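Local structure of isoflavone reductase (Medicago sativa, 2GAS) at residues I227-W230 with E231-I234; E46-I49 with D50-S54; I95-A98 with I99-G103; E124-R127 with Q128-E132. The protein catalyses the NADPH-dependent reduction of isoflavones to chiral isoflavanones, giving the penultimate intermediate on the way to the alfalfa phytoalexin medicarpin. All coordinates share one frame; numbering follows the deposited sequence.

Contact 1 (I227-W230 with E231-I234)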
loop_
_atom_site.group_PDB
_atom_site.type_symbol
_atom_site.label_atom_id
_atom_site.label_comp_id
_atom_site.label_asym_id
_atom_site.label_seq_id
_atom_site.Cartn_x
_atom_site.Cartn_y
_atom_site.Cartn_z
ATOM N N ILE A 227 -7.778 13.577 -15.278
ATOM C CA ILE A 227 -7.720 13.716 -16.730
ATOM C C ILE A 227 -7.468 15.166 -17.150
ATOM O O ILE A 227 -6.673 15.428 -18.053
ATOM C CB ILE A 227 -9.026 13.190 -17.375
ATOM C CG1 ILE A 227 -9.113 11.672 -17.188
ATOM C CG2 ILE A 227 -9.073 13.549 -18.857
ATOM C CD1 ILE A 227 -10.439 11.073 -17.605
ATOM N N ALA A 228 -8.135 16.113 -16.495
ATOM C CA ALA A 228 -7.943 17.526 -16.822
ATOM C C ALA A 228 -6.504 17.948 -16.512
ATOM O O ALA A 228 -5.906 18.737 -17.245
ATOM C CB ALA A 228 -8.933 18.384 -16.037
ATOM N N LEU A 229 -5.947 17.421 -15.424
ATOM C CA LEU A 229 -4.573 17.731 -15.038
ATOM C C LEU A 229 -3.598 17.241 -16.117
ATOM O O LEU A 229 -2.688 17.962 -16.533
ATOM C CB LEU A 229 -4.243 17.059 -13.700
ATOM C CG LEU A 229 -2.804 17.190 -13.198
ATOM C CD1 LEU A 229 -2.444 18.666 -13.078
ATOM C CD2 LEU A 229 -2.655 16.489 -11.851
ATOM N N TRP A 230 -3.797 16.005 -16.571
ATOM C CA TRP A 230 -2.944 15.415 -17.594
ATOM C C TRP A 230 -3.076 16.168 -18.919
ATOM O O TRP A 230 -2.086 16.420 -19.597
ATOM C CB TRP A 230 -3.311 13.934 -17.777
ATOM C CG TRP A 230 -2.553 13.224 -18.864
ATOM C CD1 TRP A 230 -3.086 12.589 -19.950
ATOM C CD2 TRP A 230 -1.132 13.040 -18.952
ATOM N NE1 TRP A 230 -2.091 12.017 -20.706
ATOM C CE2 TRP A 230 -0.881 12.278 -20.117
ATOM C CE3 TRP A 230 -0.047 13.441 -18.158
ATOM C CZ2 TRP A 230 0.415 11.910 -20.509
ATOM C CZ3 TRP A 230 1.241 13.076 -18.549
ATOM C CH2 TRP A 230 1.457 12.318 -19.714
ATOM N N GLU A 231 -4.304 16.525 -19.286
ATOM C CA GLU A 231 -4.535 17.261 -20.524
ATOM C C GLU A 231 -3.760 18.566 -20.538
ATOM O O GLU A 231 -3.210 18.965 -21.569
ATOM C CB GLU A 231 -6.021 17.549 -20.690
ATOM C CG GLU A 231 -6.794 16.356 -21.196
ATOM C CD GLU A 231 -8.274 16.615 -21.241
ATOM O OE1 GLU A 231 -8.967 15.902 -21.992
ATOM O OE2 GLU A 231 -8.735 17.524 -20.514
ATOM N N LYS A 232 -3.716 19.234 -19.394
ATOM C CA LYS A 232 -2.993 20.493 -19.291
ATOM C C LYS A 232 -1.505 20.248 -19.524
ATOM O O LYS A 232 -0.816 21.058 -20.149
ATOM C CB LYS A 232 -3.196 21.112 -17.907
ATOM C CG LYS A 232 -2.432 22.411 -17.702
ATOM C CD LYS A 232 -2.429 22.842 -16.240
ATOM C CE LYS A 232 -1.798 21.771 -15.354
ATOM N NZ LYS A 232 -1.585 22.225 -13.950
ATOM N N LYS A 233 -1.016 19.115 -19.035
ATOM C CA LYS A 233 0.396 18.776 -19.179
ATOM C C LYS A 233 0.854 18.475 -20.599
ATOM O O LYS A 233 1.941 18.892 -20.996
ATOM C CB LYS A 233 0.743 17.594 -18.274
ATOM C CG LYS A 233 0.707 17.946 -16.808
ATOM C CD LYS A 233 1.103 16.765 -15.960
ATOM C CE LYS A 233 1.325 17.202 -14.534
ATOM N NZ LYS A 233 2.394 18.245 -14.459
ATOM N N ILE A 234 0.047 17.753 -21.368
ATOM C CA ILE A 234 0.445 17.431 -22.730
ATOM C C ILE A 234 -0.131 18.380 -23.771
ATOM O O ILE A 234 0.121 18.233 -24.969
ATOM C CB ILE A 234 0.086 15.980 -23.097
ATOM C CG1 ILE A 234 -1.417 15.739 -22.941
ATOM C CG2 ILE A 234 0.873 15.028 -22.206
ATOM C CD1 ILE A 234 -1.880 14.438 -23.585
#
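The Trp230 indole carries the CG2 methyl of Ile234 over one face. The contact is a CH-pi interaction, with Ile234 CG2 3.8 Å from the centroid of the six-membered ring of Trp230 and 19° off the ring normal. The methyl is offset toward the rim, and Trp230 CZ2 is its nearest atom, 3.6 Å from Ile234 CG2. Ile234 CD1 reaches the other half of the indole and lies 3.8 Å from Trp230 NE1. Lys233 approaches obliquely, its CD 4.1 Å from Trp230 CE3, and the two side chains cross at about a right angle. Trp230 CG is anti to the backbone N (chi1 177°), which brings the ring alongside the following turn, where Ile234 arrives. The backbone there is regular helix: Ile234 N donates to Trp230 O at 3.1 Å.

These residues form the last turns of helix 223-234, away from the cofactor and catalytic residues. Trp230 NE1 bonds to the carbonyl of Pro172, which helps fix the rotation of the indole, and Leu303 of helix 299-303 touches the ring. Ile227 packs on strand 175-179.

Glu231 runs extended beyond CG past Ile227, with Glu231 CD 4.0 Å from Ile227 CG2. Its OE1 forms a salt bridge with Lys240, while Lys233 NZ forms a salt bridge with Asp300 and a hydrogen bond with Asn304. Lys232 bends at chi3 (59°) and lays its CE 3.9 Å from Leu229 CD1.

Contact 2 (E46-I49 with D50-S54)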
loop_
_atom_site.group_PDB
_atom_site.type_symbol
_atom_site.label_atom_id
_atom_site.label_comp_id
_atom_site.label_asym_id
_atom_site.label_seq_id
_atom_site.Cartn_x
_atom_site.Cartn_y
_atom_site.Cartn_z
ATOM N N GLU A 46 19.746 -8.856 -5.614
ATOM C CA GLU A 46 21.149 -8.544 -5.388
ATOM C C GLU A 46 21.386 -7.040 -5.236
ATOM O O GLU A 46 22.037 -6.596 -4.288
ATOM C CB GLU A 46 21.976 -9.093 -6.553
ATOM C CG GLU A 46 23.220 -9.853 -6.144
ATOM C CD GLU A 46 24.367 -8.939 -5.785
ATOM O OE1 GLU A 46 24.801 -8.162 -6.663
ATOM O OE2 GLU A 46 24.838 -8.996 -4.629
ATOM N N GLU A 47 20.855 -6.256 -6.166
ATOM C CA GLU A 47 21.031 -4.809 -6.112
ATOM C C GLU A 47 20.435 -4.189 -4.853
ATOM O O GLU A 47 21.047 -3.331 -4.222
ATOM C CB GLU A 47 20.412 -4.150 -7.344
ATOM C CG GLU A 47 21.219 -4.345 -8.612
ATOM C CD GLU A 47 20.585 -3.668 -9.806
ATOM O OE1 GLU A 47 20.217 -2.478 -9.689
ATOM O OE2 GLU A 47 20.463 -4.322 -10.864
ATOM N N LEU A 48 19.236 -4.623 -4.489
ATOM C CA LEU A 48 18.577 -4.084 -3.310
ATOM C C LEU A 48 19.306 -4.478 -2.026
ATOM O O LEU A 48 19.579 -3.632 -1.175
ATOM C CB LEU A 48 17.123 -4.565 -3.272
ATOM C CG LEU A 48 15.964 -3.584 -3.487
ATOM C CD1 LEU A 48 16.393 -2.348 -4.254
ATOM C CD2 LEU A 48 14.845 -4.319 -4.206
ATOM N N ILE A 49 19.632 -5.758 -1.885
ATOM C CA ILE A 49 20.325 -6.217 -0.686
ATOM C C ILE A 49 21.681 -5.532 -0.509
ATOM O O ILE A 49 22.049 -5.152 0.607
ATOM C CB ILE A 49 20.523 -7.746 -0.708
ATOM C CG1 ILE A 49 19.159 -8.444 -0.747
ATOM C CG2 ILE A 49 21.314 -8.188 0.518
ATOM C CD1 ILE A 49 18.276 -8.149 0.443
ATOM N N ASP A 50 22.426 -5.376 -1.600
ATOM C CA ASP A 50 23.726 -4.716 -1.529
ATOM C C ASP A 50 23.533 -3.278 -1.069
ATOM O O ASP A 50 24.284 -2.777 -0.228
ATOM C CB ASP A 50 24.413 -4.706 -2.893
ATOM C CG ASP A 50 25.031 -6.044 -3.253
ATOM O OD1 ASP A 50 25.115 -6.931 -2.373
ATOM O OD2 ASP A 50 25.449 -6.195 -4.422
ATOM N N ASN A 51 22.528 -2.616 -1.634
ATOM C CA ASN A 51 22.240 -1.239 -1.273
ATOM C C ASN A 51 21.882 -1.138 0.204
ATOM O O ASN A 51 22.392 -0.273 0.918
ATOM C CB ASN A 51 21.098 -0.686 -2.135
ATOM C CG ASN A 51 20.696 0.717 -1.729
ATOM O OD1 ASN A 51 19.861 0.904 -0.849
ATOM N ND2 ASN A 51 21.311 1.714 -2.356
ATOM N N TYR A 52 21.011 -2.030 0.663
ATOM C CA TYR A 52 20.600 -2.035 2.060
ATOM C C TYR A 52 21.804 -2.180 2.985
ATOM O O TYR A 52 21.950 -1.429 3.947
ATOM C CB TYR A 52 19.623 -3.186 2.323
ATOM C CG TYR A 52 18.302 -3.086 1.586
ATOM C CD1 TYR A 52 17.414 -4.161 1.585
ATOM C CD2 TYR A 52 17.940 -1.933 0.885
ATOM C CE1 TYR A 52 16.202 -4.098 0.902
ATOM C CE2 TYR A 52 16.723 -1.859 0.193
ATOM C CZ TYR A 52 15.863 -2.953 0.205
ATOM O OH TYR A 52 14.682 -2.917 -0.512
ATOM N N GLN A 53 22.671 -3.141 2.693
ATOM C CA GLN A 53 23.844 -3.344 3.532
ATOM C C GLN A 53 24.778 -2.136 3.531
ATOM O O GLN A 53 25.382 -1.817 4.560
ATOM C CB GLN A 53 24.595 -4.606 3.098
ATOM C CG GLN A 53 23.813 -5.881 3.384
ATOM C CD GLN A 53 24.660 -7.133 3.280
ATOM O OE1 GLN A 53 25.203 -7.444 2.225
ATOM N NE2 GLN A 53 24.777 -7.857 4.386
ATOM N N SER A 54 24.893 -1.459 2.392
ATOM C CA SER A 54 25.759 -0.286 2.309
ATOM C C SER A 54 25.199 0.859 3.152
ATOM O O SER A 54 25.930 1.783 3.516
ATOM C CB SER A 54 25.917 0.175 0.854
ATOM O OG SER A 54 24.732 0.780 0.362
#
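Tyr52 has CG anti to its carbonyl carbon (chi1 -64°), which folds the ring back along the helix to Leu48, one turn earlier. Leu48 has an unstaggered chi1 of -111°, which sets its CG 3.3 Å from Tyr52 OH. Both lie on helix 42-54, the crossover helix between strands 29-33 and 58-61 in a beta-alpha-beta unit of the Rossmann fold. The two side chains run side by side, pointing the same way. Leu48 CG is 3.7 Å from Tyr52 CZ. Leu48 O lies over one face of the ring and also accepts Tyr52 N at 2.8 Å. The phenol OH bonds to the carbonyl of Pro10, in the loop that probably binds NADP(+). A phenylalanine here would probably leave the Pro10 carbonyl without its mate and loosen the hold of this helix on that loop.

Glu46 and Asp50 bring like charges together at the exposed side, with Glu46 OE2 2.9 Å from Asp50 OD2. Their carboxylate planes are 75° apart. Such closeness would tend to raise the pKa of one of them. Asn51 OD1 takes the indole N-H of Trp20, whose ring also meets Tyr52. At the end of the helix Ser54 OG donates to Asn51 O at 2.6 Å.

Contact 3 (I95-A98 with I99-G103)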
loop_
_atom_site.group_PDB
_atom_site.type_symbol
_atom_site.label_atom_id
_atom_site.label_comp_id
_atom_site.label_asym_id
_atom_site.label_seq_id
_atom_site.Cartn_x
_atom_site.Cartn_y
_atom_site.Cartn_z
ATOM N N ILE A 95 2.864 -15.259 11.042
ATOM C CA ILE A 95 3.610 -14.131 11.584
ATOM C C ILE A 95 3.085 -13.737 12.964
ATOM O O ILE A 95 3.864 -13.452 13.874
ATOM C CB ILE A 95 3.527 -12.904 10.651
ATOM C CG1 ILE A 95 4.173 -13.229 9.300
ATOM C CG2 ILE A 95 4.214 -11.715 11.306
ATOM C CD1 ILE A 95 5.649 -13.512 9.384
ATOM N N ILE A 96 1.763 -13.720 13.112
ATOM C CA ILE A 96 1.137 -13.366 14.380
ATOM C C ILE A 96 1.498 -14.397 15.453
ATOM O O ILE A 96 1.738 -14.043 16.608
ATOM C CB ILE A 96 -0.405 -13.271 14.227
ATOM C CG1 ILE A 96 -0.760 -12.078 13.335
ATOM C CG2 ILE A 96 -1.067 -13.105 15.590
ATOM C CD1 ILE A 96 -0.294 -10.754 13.892
ATOM N N LYS A 97 1.541 -15.665 15.063
ATOM C CA LYS A 97 1.898 -16.723 16.005
ATOM C C LYS A 97 3.309 -16.458 16.521
ATOM O O LYS A 97 3.568 -16.554 17.723
ATOM C CB LYS A 97 1.842 -18.094 15.326
ATOM C CG LYS A 97 2.186 -19.257 16.252
ATOM C CD LYS A 97 2.127 -20.584 15.509
ATOM C CE LYS A 97 2.422 -21.758 16.438
ATOM N NZ LYS A 97 3.763 -21.666 17.076
ATOM N N ALA A 98 4.219 -16.109 15.613
ATOM C CA ALA A 98 5.597 -15.831 15.998
ATOM C C ALA A 98 5.688 -14.583 16.876
ATOM O O ALA A 98 6.475 -14.538 17.819
ATOM C CB ALA A 98 6.478 -15.670 14.750
ATOM N N ILE A 99 4.888 -13.567 16.561
ATOM C CA ILE A 99 4.869 -12.327 17.340
ATOM C C ILE A 99 4.433 -12.609 18.779
ATOM O O ILE A 99 5.039 -12.121 19.736
ATOM C CB ILE A 99 3.890 -11.297 16.715
ATOM C CG1 ILE A 99 4.461 -10.779 15.398
ATOM C CG2 ILE A 99 3.624 -10.152 17.688
ATOM C CD1 ILE A 99 5.748 -10.022 15.547
ATOM N N LYS A 100 3.379 -13.405 18.922
ATOM C CA LYS A 100 2.860 -13.756 20.240
ATOM C C LYS A 100 3.905 -14.489 21.075
ATOM O O LYS A 100 4.041 -14.236 22.272
ATOM C CB LYS A 100 1.610 -14.629 20.099
ATOM C CG LYS A 100 0.428 -13.933 19.432
ATOM C CD LYS A 100 -0.130 -12.807 20.296
ATOM C CE LYS A 100 -0.739 -13.349 21.583
ATOM N NZ LYS A 100 -1.279 -12.267 22.449
ATOM N N GLU A 101 4.642 -15.398 20.445
ATOM C CA GLU A 101 5.667 -16.145 21.161
ATOM C C GLU A 101 6.820 -15.234 21.573
ATOM O O GLU A 101 7.337 -15.348 22.679
ATOM C CB GLU A 101 6.203 -17.294 20.305
ATOM C CG GLU A 101 7.141 -18.213 21.076
ATOM C CD GLU A 101 7.624 -19.389 20.253
ATOM O OE1 GLU A 101 6.780 -20.052 19.616
ATOM O OE2 GLU A 101 8.844 -19.658 20.252
ATOM N N ALA A 102 7.226 -14.334 20.681
ATOM C CA ALA A 102 8.316 -13.407 20.976
ATOM C C ALA A 102 7.936 -12.542 22.177
ATOM O O ALA A 102 8.729 -12.356 23.107
ATOM C CB ALA A 102 8.603 -12.530 19.757
ATOM N N GLY A 103 6.717 -12.007 22.130
ATOM C CA GLY A 103 6.184 -11.189 23.210
ATOM C C GLY A 103 6.709 -9.780 23.406
ATOM O O GLY A 103 6.198 -9.050 24.249
HETATM O O HOH W 1 4.249 -20.292 19.914
#
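Ile96 O accepts the backbone N-H of Lys100, with Lys100 N 2.9 Å from Ile96 O and an N-H...O angle of 163°. Lys100 CG also presses on this oxygen, 3.1 Å from Ile96 O. It gets there because CG is anti to the carbonyl carbon of Lys100 (chi1 -64°), leaning back over the preceding turn. Ile99 does the same one residue earlier, with its CG1 3.1 Å from Ile95 O. Its CG1 also meets the branch methyl of Ile95, CG2, at 4.2 Å. Beyond CG the Lys100 chain bends twice, and NZ bonds to the carbonyl of Glu143 at the end of helix 126-143.

On the exposed side Lys97, extended as far as CE, reaches toward Glu101. Lys97 NZ and Glu101 OE1 are 4.3 Å apart, too far for a salt bridge. A water lies between them and accepts from Lys97 NZ at 3.2 Å. It donates to Glu101 OE1, but the place of that oxygen is less sure.

The helix stops at Gly103, where phi turns positive (73°). Gly103 N still donates to Ile99 O at 2.9 Å.

Ile95 and Ile96 both pack on Phe108 of strand 107-109. Ile95 and Ile99 also meet helix 67-74. This is helix 92-102 of a Rossmann-type beta-alpha-beta unit, crossing from strand 79-82 to strand 107-109 with its isoleucines turned inward.

Contact 4 (E124-R127 with Q128-E132)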
loop_
_atom_site.group_PDB
_atom_site.type_symbol
_atom_site.label_atom_id
_atom_site.label_comp_id
_atom_site.label_asym_id
_atom_site.label_seq_id
_atom_site.Cartn_x
_atom_site.Cartn_y
_atom_site.Cartn_z
ATOM N N GLU A 124 -17.124 -8.908 -6.139
ATOM C CA GLU A 124 -16.154 -9.955 -6.427
ATOM C C GLU A 124 -15.532 -9.695 -7.796
ATOM O O GLU A 124 -16.137 -9.039 -8.649
ATOM C CB GLU A 124 -16.833 -11.330 -6.405
ATOM C CG GLU A 124 -17.424 -11.708 -5.057
ATOM C CD GLU A 124 -16.372 -11.893 -3.970
ATOM O OE1 GLU A 124 -16.764 -12.136 -2.808
ATOM O OE2 GLU A 124 -15.161 -11.803 -4.268
ATOM N N PRO A 125 -14.326 -10.226 -8.038
ATOM C CA PRO A 125 -13.526 -11.046 -7.123
ATOM C C PRO A 125 -12.640 -10.273 -6.140
ATOM O O PRO A 125 -11.953 -10.879 -5.318
ATOM C CB PRO A 125 -12.700 -11.893 -8.079
ATOM C CG PRO A 125 -12.382 -10.908 -9.160
ATOM C CD PRO A 125 -13.707 -10.189 -9.378
ATOM N N VAL A 126 -12.648 -8.944 -6.205
ATOM C CA VAL A 126 -11.792 -8.186 -5.299
ATOM C C VAL A 126 -12.331 -8.165 -3.870
ATOM O O VAL A 126 -11.562 -8.108 -2.908
ATOM C CB VAL A 126 -11.564 -6.726 -5.808
ATOM C CG1 VAL A 126 -12.766 -5.848 -5.501
ATOM C CG2 VAL A 126 -10.301 -6.156 -5.181
ATOM N N ARG A 127 -13.650 -8.243 -3.733
ATOM C CA ARG A 127 -14.284 -8.225 -2.423
ATOM C C ARG A 127 -13.687 -9.261 -1.477
ATOM O O ARG A 127 -13.409 -8.958 -0.315
ATOM C CB ARG A 127 -15.788 -8.472 -2.556
ATOM C CG ARG A 127 -16.553 -8.365 -1.244
ATOM C CD ARG A 127 -18.023 -8.705 -1.433
ATOM N NE ARG A 127 -18.820 -8.414 -0.241
ATOM C CZ ARG A 127 -19.117 -7.190 0.189
ATOM N NH1 ARG A 127 -18.685 -6.120 -0.470
ATOM N NH2 ARG A 127 -19.855 -7.031 1.281
ATOM N N GLN A 128 -13.480 -10.480 -1.968
ATOM C CA GLN A 128 -12.930 -11.527 -1.117
ATOM C C GLN A 128 -11.521 -11.227 -0.616
ATOM O O GLN A 128 -11.168 -11.603 0.506
ATOM C CB GLN A 128 -12.934 -12.879 -1.832
ATOM C CG GLN A 128 -12.411 -14.008 -0.941
ATOM C CD GLN A 128 -13.083 -14.025 0.428
ATOM O OE1 GLN A 128 -14.301 -14.182 0.529
ATOM N NE2 GLN A 128 -12.290 -13.857 1.489
ATOM N N VAL A 129 -10.713 -10.556 -1.433
ATOM C CA VAL A 129 -9.355 -10.216 -1.013
ATOM C C VAL A 129 -9.399 -9.192 0.116
ATOM O O VAL A 129 -8.635 -9.282 1.080
ATOM C CB VAL A 129 -8.526 -9.632 -2.171
ATOM C CG1 VAL A 129 -7.132 -9.258 -1.675
ATOM C CG2 VAL A 129 -8.428 -10.645 -3.296
ATOM N N PHE A 130 -10.292 -8.215 -0.006
ATOM C CA PHE A 130 -10.437 -7.191 1.020
ATOM C C PHE A 130 -10.905 -7.856 2.311
ATOM O O PHE A 130 -10.419 -7.535 3.394
ATOM C CB PHE A 130 -11.460 -6.134 0.590
ATOM C CG PHE A 130 -11.023 -5.292 -0.583
ATOM C CD1 PHE A 130 -11.925 -4.431 -1.200
ATOM C CD2 PHE A 130 -9.718 -5.344 -1.059
ATOM C CE1 PHE A 130 -11.531 -3.630 -2.276
ATOM C CE2 PHE A 130 -9.314 -4.548 -2.135
ATOM C CZ PHE A 130 -10.224 -3.692 -2.740
ATOM N N GLU A 131 -11.852 -8.783 2.194
ATOM C CA GLU A 131 -12.361 -9.478 3.371
ATOM C C GLU A 131 -11.297 -10.342 4.031
ATOM O O GLU A 131 -11.312 -10.522 5.252
ATOM C CB GLU A 131 -13.582 -10.329 3.010
ATOM C CG GLU A 131 -14.852 -9.508 2.809
ATOM C CD GLU A 131 -15.112 -8.532 3.956
ATOM O OE1 GLU A 131 -15.075 -8.953 5.132
ATOM O OE2 GLU A 131 -15.361 -7.339 3.686
ATOM N N GLU A 132 -10.381 -10.879 3.232
ATOM C CA GLU A 132 -9.308 -11.699 3.779
ATOM C C GLU A 132 -8.413 -10.815 4.649
ATOM O O GLU A 132 -7.949 -11.235 5.709
ATOM C CB GLU A 132 -8.497 -12.341 2.650
ATOM C CG GLU A 132 -7.248 -13.068 3.116
ATOM C CD GLU A 132 -6.648 -13.948 2.033
ATOM O OE1 GLU A 132 -6.613 -13.516 0.860
ATOM O OE2 GLU A 132 -6.201 -15.066 2.360
HETATM O O HOH W 2 -15.952 -11.885 -0.359
#
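Glu124 and Gln128 are joined by one direct hydrogen bond and one water bridge. Gln128 N donates to Glu124 OE2 at 3.1 Å, meeting it on the syn side but 33° out of the carboxylate plane. The N-H...O angle of 143° makes the bond bent. A water donates to Glu124 OE1 at 2.6 Å and to Gln128 OE1 at 3.0 Å. The two side chains lie side by side, and their carboxylate and amide planes are only 16° apart.

Among backbone bonds, Val126 O takes two donors. Phe130 N reaches it at 3.2 Å in good line, and Val129 N makes a weak bond. Glu131 N donates to Arg127 O at 3.0 Å. A cis peptide precedes Pro125, just before this first turn.

The apolar contact is between Val126 and Phe130. Val126 CG2 sits over one face of the ring, 3.5 Å from Phe130 CZ. This methyl is anti to the Val126 backbone N, while CG1 takes the place between N and carbonyl carbon. His120 meets the Phe130 ring edge-to-face. A serine in place of Phe130 would probably leave Val126 CG2 and His120 without their packing partner.

Among the charged groups, Arg127 runs extended and NH1 bonds to the carbonyl of Ala122. Its NH2 stays 5.1 Å from Glu131 OE2, beyond contact.

Val126 and Val129 also touch Tyr261 of helix 259-271. Residues 124-132 lead into helix 126-143, which carries Lys133, the probable proton acceptor, and Arg137, a probable NADP(+) ligand.

Overall arrangement
Along the chain the order is contact 2, contact 3, contact 4, contact 1. Contacts 2 and 3 lie on crossover helices 42-54 and 92-102 of the Rossmann-type parallel sheet, their centres about 28 Å apart. Contact 4 opens helix 126-143, which leads from the probable catalytic lysine, Lys133, back toward contact 3: Ile96 packs on Ile140. Its centre is about 26 Å from that of contact 3. Contact 1 lies on helix 223-234, away from the cofactor and catalytic residues, and its centre is about 49 Å from that of contact 3, across the chain's centre. Contacts 2 and 3 thus belong to the Rossmann-type framework, contact 4 to the lysine-bearing helix, and contact 1 to packing farther off.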